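Local structure of putative thioesterase II (Thermobifida fusca, 3BBJ) at residues T86-T92 / T103-A109; V24-P28 / G39-T43; T171-C175 / P203-L209; I126-C132 / L174-V178. The protein is a putative thioesterase II of the HotDog acyl-CoA thioesterase family that probably hydrolyses acyl-CoA thioesters. One frame throughout, in Å; residues are numbered along the deposited sequence.

Interaction 1: residues T86-T92 / T103-A109. With EDO (1,2-ethanediol), chain G.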
# COMPACT_ATOMS: atom_id res chain seq x y z
N THR A 86 -7.27 8.01 18.86
CA THR A 86 -6.74 6.71 18.45
C THR A 86 -5.67 6.84 17.38
O THR A 86 -4.64 6.19 17.50
CB THR A 86 -7.87 5.77 17.97
OG1 THR A 86 -8.75 5.51 19.06
CG2 THR A 86 -7.31 4.42 17.47
N VAL A 87 -5.91 7.67 16.35
CA VAL A 87 -4.96 7.85 15.23
C VAL A 87 -4.55 9.32 15.01
O VAL A 87 -5.39 10.19 14.95
CB VAL A 87 -5.56 7.28 13.88
CG1 VAL A 87 -4.62 7.51 12.70
CG2 VAL A 87 -5.86 5.80 14.01
N THR A 88 -3.24 9.57 14.93
CA THR A 88 -2.68 10.90 14.61
C THR A 88 -1.82 10.77 13.36
O THR A 88 -0.86 10.00 13.33
CB THR A 88 -1.83 11.50 15.76
OG1 THR A 88 -2.68 11.82 16.86
CG2 THR A 88 -1.12 12.77 15.32
N THR A 89 -2.14 11.55 12.35
CA THR A 89 -1.51 11.43 11.05
C THR A 89 -0.55 12.58 10.74
O THR A 89 -0.95 13.75 10.78
CB THR A 89 -2.59 11.26 9.98
OG1 THR A 89 -3.33 10.09 10.32
CG2 THR A 89 -1.99 11.09 8.57
N VAL A 90 0.70 12.22 10.45
CA VAL A 90 1.80 13.15 10.21
C VAL A 90 2.39 13.00 8.79
O VAL A 90 2.68 11.89 8.32
CB VAL A 90 2.95 12.97 11.29
CG1 VAL A 90 4.04 14.07 11.16
CG2 VAL A 90 2.37 12.96 12.71
N GLN A 91 2.56 14.12 8.12
CA GLN A 91 3.25 14.19 6.83
C GLN A 91 4.69 14.63 7.10
O GLN A 91 4.95 15.57 7.87
CB GLN A 91 2.53 15.17 5.92
CG GLN A 91 3.09 15.38 4.54
CD GLN A 91 2.16 16.27 3.71
OE1 GLN A 91 2.48 17.43 3.43
NE2 GLN A 91 0.98 15.75 3.38
N THR A 92 5.62 13.93 6.47
CA THR A 92 7.04 14.18 6.66
C THR A 92 7.73 14.09 5.30
O THR A 92 7.50 13.13 4.54
CB THR A 92 7.64 13.19 7.69
OG1 THR A 92 9.05 13.40 7.83
CG2 THR A 92 7.37 11.73 7.27
N THR A 103 8.56 11.70 0.25
CA THR A 103 7.53 12.11 1.21
C THR A 103 6.78 10.89 1.74
O THR A 103 6.51 9.95 1.01
CB THR A 103 6.54 13.11 0.63
OG1 THR A 103 5.66 13.54 1.67
CG2 THR A 103 5.72 12.50 -0.49
N GLY A 104 6.50 10.92 3.04
CA GLY A 104 5.73 9.89 3.71
C GLY A 104 4.56 10.48 4.47
O GLY A 104 4.61 11.64 4.90
N THR A 105 3.46 9.73 4.57
CA THR A 105 2.35 10.10 5.44
C THR A 105 2.16 8.87 6.31
O THR A 105 2.18 7.75 5.83
CB THR A 105 1.10 10.50 4.66
OG1 THR A 105 1.46 11.54 3.74
CG2 THR A 105 -0.01 11.02 5.61
N LEU A 106 2.08 9.09 7.61
CA LEU A 106 2.05 8.01 8.56
C LEU A 106 0.88 8.14 9.50
O LEU A 106 0.71 9.18 10.15
CB LEU A 106 3.36 7.94 9.39
CG LEU A 106 4.67 7.57 8.66
CD1 LEU A 106 5.22 8.74 7.86
CD2 LEU A 106 5.72 7.07 9.63
N ALA A 107 0.06 7.09 9.54
CA ALA A 107 -1.02 6.99 10.50
C ALA A 107 -0.34 6.41 11.73
O ALA A 107 0.14 5.26 11.69
CB ALA A 107 -2.14 6.08 10.00
N THR A 108 -0.27 7.21 12.80
CA THR A 108 0.32 6.74 14.05
C THR A 108 -0.79 6.48 15.05
O THR A 108 -1.80 7.19 15.09
CB THR A 108 1.33 7.74 14.67
OG1 THR A 108 0.63 8.75 15.40
CG2 THR A 108 2.23 8.38 13.59
N ALA A 109 -0.58 5.44 15.85
CA ALA A 109 -1.50 5.04 16.90
C ALA A 109 -0.66 4.30 17.95
O ALA A 109 0.55 4.21 17.81
CB ALA A 109 -2.59 4.14 16.35
C1 EDO G . -10.34 8.60 16.32
O1 EDO G . -8.93 8.89 16.33
C2 EDO G . -10.94 8.59 17.74
O2 EDO G . -11.46 7.32 18.16
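Thr88 O is gripped twice by Thr108, once by the backbone N at 2.9 Å and once by OG1 at 2.8 Å. The hydroxyl bond lies in the carbonyl plane on a lone pair, whereas the amide donor stands 40° out of that plane. Thr108 OG1 gets there because chi1 (82°) sets it between its own N and carbonyl carbon; the same oxygen also bonds Ser53. A valine in place of Thr108 would probably leave Thr88 O with the backbone amide alone and take one partner from Ser53. Beyond this point the antiparallel hairpin of strands 88-96 and 99-109 pairs regularly, through Val90 with Leu106 and Thr92 with Gly104. On the face turned to helix 38-51, Thr92 CG2 meets Leu106 CD1 obliquely at 3.7 Å, while Thr92 OG1 bonds Ser48. The other face carries Thr89 CG2 against Thr105 CG2 at 3.6 Å, and there His66 and His64 of the second subunit pack on these two residues. An ethanediol, probably from the crystallisation liquor, takes bonds from Thr86 N and Val87 N at its O1. The threonines thus work in two ways: methyls pack within the hairpin, while hydroxyls on one face bond to the helix and the loop after it.

Interaction 2: residues V24-P28 / G39-T43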
# COMPACT_ATOMS: atom_id res chain seq x y z
N VAL A 24 19.21 15.60 9.62
CA VAL A 24 19.67 14.22 9.61
C VAL A 24 20.96 14.13 8.76
O VAL A 24 21.16 14.93 7.85
CB VAL A 24 18.54 13.30 9.05
CG1 VAL A 24 18.33 13.52 7.55
CG2 VAL A 24 18.82 11.84 9.33
N GLU A 25 21.82 13.18 9.10
CA GLU A 25 23.03 12.86 8.31
C GLU A 25 22.87 11.50 7.64
O GLU A 25 22.78 10.48 8.32
CB GLU A 25 24.30 12.85 9.19
CG GLU A 25 25.21 14.07 9.01
CD GLU A 25 26.11 13.97 7.78
OE1 GLU A 25 26.57 12.85 7.45
OE2 GLU A 25 26.37 15.01 7.15
N LEU A 26 22.85 11.48 6.32
CA LEU A 26 22.68 10.22 5.60
C LEU A 26 24.02 9.50 5.57
O LEU A 26 25.01 10.02 5.07
CB LEU A 26 22.12 10.43 4.19
CG LEU A 26 20.77 11.16 4.13
CD1 LEU A 26 20.09 10.81 2.85
CD2 LEU A 26 19.86 10.84 5.32
N ASP A 27 24.01 8.30 6.14
CA ASP A 27 25.20 7.50 6.30
C ASP A 27 25.50 6.76 5.00
O ASP A 27 24.69 5.94 4.55
CB ASP A 27 24.98 6.55 7.48
CG ASP A 27 26.13 5.60 7.71
OD1 ASP A 27 27.07 5.57 6.90
OD2 ASP A 27 26.07 4.86 8.69
N PRO A 28 26.66 7.04 4.39
CA PRO A 28 27.00 6.45 3.09
C PRO A 28 27.15 4.92 3.11
O PRO A 28 27.23 4.29 2.05
CB PRO A 28 28.33 7.13 2.73
CG PRO A 28 28.89 7.57 4.02
CD PRO A 28 27.74 7.91 4.89
N GLY A 39 14.64 2.15 2.32
CA GLY A 39 14.24 1.80 3.68
C GLY A 39 14.96 2.61 4.75
O GLY A 39 14.39 2.89 5.81
N TYR A 40 16.21 2.96 4.48
CA TYR A 40 16.97 3.79 5.41
C TYR A 40 16.37 5.19 5.52
O TYR A 40 16.27 5.74 6.61
CB TYR A 40 18.45 3.83 4.99
CG TYR A 40 19.29 4.84 5.76
CD1 TYR A 40 19.59 4.65 7.10
CD2 TYR A 40 19.78 5.98 5.13
CE1 TYR A 40 20.34 5.58 7.79
CE2 TYR A 40 20.53 6.91 5.81
CZ TYR A 40 20.82 6.71 7.13
OH TYR A 40 21.59 7.65 7.79
N LEU A 41 15.95 5.75 4.39
CA LEU A 41 15.32 7.07 4.35
C LEU A 41 13.93 7.02 5.01
O LEU A 41 13.47 8.02 5.58
CB LEU A 41 15.18 7.56 2.91
CG LEU A 41 16.41 7.55 2.00
CD1 LEU A 41 16.02 8.15 0.68
CD2 LEU A 41 17.62 8.31 2.58
N MSE A 42 13.27 5.86 4.93
CA MSE A 42 12.00 5.66 5.62
C MSE A 42 12.15 5.70 7.14
O MSE A 42 11.35 6.31 7.84
CB MSE A 42 11.34 4.37 5.16
CG MSE A 42 10.61 4.53 3.80
SE MSE A 42 10.15 2.89 2.88
CE MSE A 42 9.61 1.83 4.41
N THR A 43 13.20 5.05 7.63
CA THR A 43 13.52 4.93 9.04
C THR A 43 13.68 6.30 9.68
O THR A 43 13.18 6.57 10.78
CB THR A 43 14.82 4.10 9.21
OG1 THR A 43 14.57 2.72 8.86
CG2 THR A 43 15.33 4.17 10.61
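Tyr40 reaches from its helix to the end of strand 21-26, where its OH accepts a hydrogen bond from Asp27 N at 3.0 Å (N-H...O 157°). The ring gets that far because CG stands anti to the backbone N (chi1 171°), which carries the hydroxyl out from the helix. The same OH bonds Ala11 O, so the buried hydroxyl is held by Asp27 N and Ala11 O. Leu26 CA lies at the ring edge, in its plane, 3.5 Å from Tyr40 OH, and Leu26 CD2 comes obliquely to Tyr40 CE2 at 4.0 Å. The other branch of this leucine, CD1, meets Leu41 CD2 at 3.5 Å, the two side chains crossing at about a right angle. This tight apolar side contrasts with the outer one: the Glu25 side chain is exposed and turned from the helix, and Asp27 bonds Gly29 N through OD1 and forms a salt bridge with Arg7 through OD2. Around the contact, Leu41 packs on Leu94 and Tyr30 stacks on the Tyr40 ring. Helix 38-51, consistent with the central helix of a HotDog domain, is thereby fastened to strands 21-26 and 88-96 and faces helix 191-198 through Met42 and Thr43.

Interaction 3: residues T171-C175 / P203-L209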
# COMPACT_ATOMS: atom_id res chain seq x y z
N THR A 171 7.86 -19.73 -9.82
CA THR A 171 7.17 -18.61 -9.20
C THR A 171 8.15 -17.84 -8.31
O THR A 171 8.91 -18.45 -7.56
CB THR A 171 5.95 -19.05 -8.36
OG1 THR A 171 6.36 -19.98 -7.35
CG2 THR A 171 4.87 -19.68 -9.28
N PRO A 172 8.13 -16.50 -8.39
CA PRO A 172 9.05 -15.64 -7.68
C PRO A 172 8.72 -15.58 -6.19
O PRO A 172 7.67 -15.08 -5.82
CB PRO A 172 8.80 -14.27 -8.32
CG PRO A 172 7.39 -14.32 -8.78
CD PRO A 172 7.14 -15.73 -9.16
N GLU A 173 9.61 -16.11 -5.36
CA GLU A 173 9.40 -16.13 -3.93
C GLU A 173 10.73 -16.22 -3.18
O GLU A 173 11.57 -17.05 -3.49
CB GLU A 173 8.51 -17.32 -3.57
CG GLU A 173 8.25 -17.49 -2.06
CD GLU A 173 7.20 -18.56 -1.73
OE1 GLU A 173 6.08 -18.50 -2.30
OE2 GLU A 173 7.49 -19.44 -0.87
N LEU A 174 10.94 -15.34 -2.21
CA LEU A 174 12.12 -15.44 -1.36
C LEU A 174 11.66 -15.50 0.07
O LEU A 174 10.64 -14.92 0.42
CB LEU A 174 13.08 -14.25 -1.57
CG LEU A 174 13.72 -14.13 -2.95
CD1 LEU A 174 14.29 -12.73 -3.19
CD2 LEU A 174 14.79 -15.19 -3.14
N CYS A 175 12.40 -16.23 0.90
CA CYS A 175 12.13 -16.24 2.32
C CYS A 175 13.36 -16.58 3.13
O CYS A 175 14.40 -17.03 2.61
CB CYS A 175 10.98 -17.19 2.66
SG CYS A 175 11.35 -18.89 2.34
N PRO A 203 16.76 -8.56 -1.48
CA PRO A 203 17.02 -8.46 -2.93
C PRO A 203 15.73 -8.12 -3.65
O PRO A 203 14.68 -8.69 -3.33
CB PRO A 203 17.50 -9.86 -3.32
CG PRO A 203 17.95 -10.49 -2.09
CD PRO A 203 17.15 -9.89 -0.96
N PRO A 204 15.77 -7.15 -4.57
CA PRO A 204 14.58 -6.86 -5.34
C PRO A 204 14.03 -8.13 -6.00
O PRO A 204 14.78 -8.85 -6.66
CB PRO A 204 15.06 -5.83 -6.36
CG PRO A 204 16.16 -5.12 -5.64
CD PRO A 204 16.86 -6.20 -4.87
N ILE A 205 12.75 -8.40 -5.78
CA ILE A 205 12.10 -9.63 -6.26
C ILE A 205 12.12 -9.76 -7.81
O ILE A 205 12.11 -10.87 -8.37
CB ILE A 205 10.65 -9.73 -5.70
CG1 ILE A 205 10.12 -11.16 -5.82
CG2 ILE A 205 9.73 -8.70 -6.36
CD1 ILE A 205 10.90 -12.17 -5.02
N VAL A 206 12.20 -8.63 -8.48
CA VAL A 206 12.20 -8.61 -9.93
C VAL A 206 13.43 -9.29 -10.53
O VAL A 206 13.38 -9.75 -11.66
CB VAL A 206 12.10 -7.15 -10.48
CG1 VAL A 206 13.36 -6.30 -10.11
CG2 VAL A 206 11.87 -7.17 -11.96
N SER A 207 14.51 -9.36 -9.76
CA SER A 207 15.74 -9.97 -10.22
C SER A 207 15.50 -11.43 -10.57
O SER A 207 16.21 -11.96 -11.41
CB SER A 207 16.83 -9.83 -9.16
OG SER A 207 16.48 -10.52 -7.98
N LEU A 208 14.51 -12.06 -9.95
CA LEU A 208 14.16 -13.46 -10.22
C LEU A 208 13.38 -13.70 -11.51
O LEU A 208 13.16 -14.85 -11.87
CB LEU A 208 13.32 -14.02 -9.08
CG LEU A 208 13.99 -14.12 -7.72
CD1 LEU A 208 12.98 -14.65 -6.73
CD2 LEU A 208 15.23 -15.00 -7.80
N LEU A 209 12.97 -12.63 -12.19
CA LEU A 209 12.01 -12.70 -13.30
C LEU A 209 12.46 -12.07 -14.63
O LEU A 209 12.25 -12.65 -15.69
CB LEU A 209 10.71 -12.03 -12.87
CG LEU A 209 10.13 -12.51 -11.53
CD1 LEU A 209 9.13 -11.53 -10.95
CD2 LEU A 209 9.51 -13.91 -11.68
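Pro172 and Leu209 make the closest apolar contact between residues 171-175, leading into strand 173-180, and the loop that follows helix 191-198. The leucine lies across the proline ring at about a right angle, with CD2 3.5 Å from Pro172 CB, tighter than usual van der Waals contact, and CD1 3.8 Å from the same CB. The Pro172 CB also sits 4.2 Å from Ile205 CG1, so Ile205 joins Leu209 at the same carbon.

A second apolar group gathers at Leu174, which turns toward the loop. Its CG meets Leu208 CD1 tip to tip at 3.9 Å, while its CD1 slides past Ile205 CD1, running the opposite way, also at 3.9 Å. Ile205 CG1 stands anti to its backbone N (chi1 -163°), and this carries CD1 in to the strand although the CB bond itself does not aim there. Pro203 closes the group, its CB 4.3 Å from Leu174 CD1.

Hydrogen bonds of Ser207 to Pro204 O organise the loop. This carbonyl accepts from both Ser207 N and Ser207 OG, the latter at 2.7 Å, and these bonds hold the first turn of the 3-10 segment 205-208 that places Ile205 and Leu208 side by side.

Helix 157-163 adds Leu163 against Leu174 and Pro203, and Ala162 against Leu208; Tyr119 of the second subunit packs on Pro172 and Leu209. Cohesion between the two segments is accordingly hydrophobic, governed by shape and burial, while Pro204 O and Ser207 brace the turn and Ile205 N bonds Glu249.

Interaction 4: residues I126-C132 / L174-V178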
# COMPACT_ATOMS: atom_id res chain seq x y z
N ILE A 126 8.70 -21.74 6.82
CA ILE A 126 10.05 -21.28 6.51
C ILE A 126 11.02 -22.12 7.33
O ILE A 126 10.80 -22.30 8.53
CB ILE A 126 10.27 -19.79 6.85
CG1 ILE A 126 9.23 -18.91 6.13
CG2 ILE A 126 11.67 -19.37 6.45
CD1 ILE A 126 9.51 -17.42 6.21
N PRO A 127 12.08 -22.65 6.69
CA PRO A 127 13.06 -23.44 7.42
C PRO A 127 13.69 -22.66 8.56
O PRO A 127 13.79 -21.44 8.47
CB PRO A 127 14.13 -23.73 6.37
CG PRO A 127 13.46 -23.57 5.07
CD PRO A 127 12.40 -22.56 5.26
N PRO A 128 14.12 -23.34 9.63
CA PRO A 128 14.81 -22.64 10.72
C PRO A 128 16.02 -21.85 10.23
O PRO A 128 16.63 -22.21 9.22
CB PRO A 128 15.25 -23.76 11.65
CG PRO A 128 14.31 -24.89 11.37
CD PRO A 128 13.95 -24.78 9.92
N GLN A 129 16.35 -20.78 10.94
CA GLN A 129 17.47 -19.92 10.59
C GLN A 129 18.78 -20.71 10.42
O GLN A 129 19.60 -20.38 9.56
CB GLN A 129 17.64 -18.82 11.64
CG GLN A 129 18.56 -17.68 11.21
CD GLN A 129 18.62 -16.57 12.22
OE1 GLN A 129 18.25 -16.76 13.37
NE2 GLN A 129 19.07 -15.40 11.80
N HIS A 130 18.98 -21.74 11.24
CA HIS A 130 20.20 -22.54 11.19
C HIS A 130 20.31 -23.37 9.90
O HIS A 130 21.41 -23.67 9.46
CB HIS A 130 20.36 -23.41 12.44
CG HIS A 130 19.47 -24.62 12.49
ND1 HIS A 130 18.32 -24.67 13.26
CD2 HIS A 130 19.57 -25.83 11.89
CE1 HIS A 130 17.75 -25.85 13.13
NE2 HIS A 130 18.48 -26.58 12.30
N GLN A 131 19.17 -23.72 9.30
CA GLN A 131 19.18 -24.44 8.01
C GLN A 131 19.31 -23.50 6.82
O GLN A 131 19.47 -23.94 5.69
CB GLN A 131 17.92 -25.30 7.84
CG GLN A 131 17.85 -26.50 8.77
CD GLN A 131 16.55 -27.28 8.61
OE1 GLN A 131 16.04 -27.45 7.49
NE2 GLN A 131 15.99 -27.73 9.73
N CYS A 132 19.24 -22.19 7.08
CA CYS A 132 19.32 -21.17 6.03
C CYS A 132 20.76 -20.81 5.71
O CYS A 132 21.67 -21.08 6.49
CB CYS A 132 18.55 -19.91 6.43
SG CYS A 132 16.77 -20.13 6.53
N LEU A 174 10.94 -15.34 -2.21
CA LEU A 174 12.12 -15.44 -1.36
C LEU A 174 11.66 -15.50 0.07
O LEU A 174 10.64 -14.92 0.42
CB LEU A 174 13.08 -14.25 -1.57
CG LEU A 174 13.72 -14.13 -2.95
CD1 LEU A 174 14.29 -12.73 -3.19
CD2 LEU A 174 14.79 -15.19 -3.14
N CYS A 175 12.40 -16.23 0.90
CA CYS A 175 12.13 -16.24 2.32
C CYS A 175 13.36 -16.58 3.13
O CYS A 175 14.40 -17.03 2.61
CB CYS A 175 10.98 -17.19 2.66
SG CYS A 175 11.35 -18.89 2.34
N GLY A 176 13.26 -16.35 4.42
CA GLY A 176 14.38 -16.54 5.29
C GLY A 176 14.28 -15.59 6.45
O GLY A 176 13.18 -15.27 6.89
N TYR A 177 15.43 -15.16 6.95
CA TYR A 177 15.52 -14.29 8.11
C TYR A 177 16.36 -13.06 7.79
O TYR A 177 17.32 -13.13 7.02
CB TYR A 177 16.09 -15.09 9.29
CG TYR A 177 15.26 -16.31 9.59
CD1 TYR A 177 15.38 -17.45 8.79
CD2 TYR A 177 14.33 -16.32 10.62
CE1 TYR A 177 14.62 -18.57 9.02
CE2 TYR A 177 13.54 -17.44 10.86
CZ TYR A 177 13.70 -18.57 10.06
OH TYR A 177 12.94 -19.69 10.28
N VAL A 178 15.99 -11.94 8.39
CA VAL A 178 16.70 -10.69 8.21
C VAL A 178 16.82 -9.95 9.52
O VAL A 178 15.94 -10.03 10.38
CB VAL A 178 15.99 -9.76 7.22
CG1 VAL A 178 14.50 -9.44 7.68
CG2 VAL A 178 16.81 -8.51 7.00
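Tyr177, the residue most covered in this contact, gives its OH to Pro127 O at 2.7 Å, a short bond in which the hydroxyl stands 40° out of the carbonyl plane. With CG anti to the carbonyl carbon (chi1 -57°), the ring leaves strand 173-180 and runs in among residues 126-132. Gln129 lies over one face: its CB is 3.9 Å from the ring centroid and only 11° off the normal, a CH-pi contact. From there the extended glutamine chain passes obliquely over the ring toward Tyr177 CB, and its NE2 bonds Asp154 of strand 151-155. Cys132 SG comes instead to the ring edge, in plane and 3.6 Å from Tyr177 CE1, a sulfur-aromatic contact. Strand 173-180 belongs to the C-terminal HotDog domain, and the loop leading to the short strand 133-134 packs against it here, near strand 151-155. A leucine in place of Tyr177 would probably leave Pro127 O without its donor and Gln129 CB without a ring face to rest on, setting the loop freer to shift. Ile126 packs along the strand. Its CG2 approaches Tyr177 CE1 at 4.0 Å, the two side chains sliding past each other in opposite directions, and its CD1 touches Cys175 CB at 3.8 Å. Between these two partners bare backbone meets Ile126 CG2 at Gly176, whose backbone angles by themselves call for glycine.

The four contacts divide between the two HotDog halves of the chain: interactions 1 and 2 in the N-terminal domain, interactions 3 and 4 in the C-terminal one. Interactions 3 and 4 share Leu174 and Cys175 of strand 173-180, with Leu174 serving the former and Cys175 the latter; their centres lie about 15 Å apart. Interactions 1 and 2 are about 19 Å apart between centres, about 6 Å at their nearest atoms, and are bridged by helix 38-51. Across the chain's centre, interaction 1 lies about 30 Å from interaction 3 and about 33 Å from interaction 4, centre to centre. Interactions 1 and 3 both meet the second subunit, and the ethanediol sits at interaction 1.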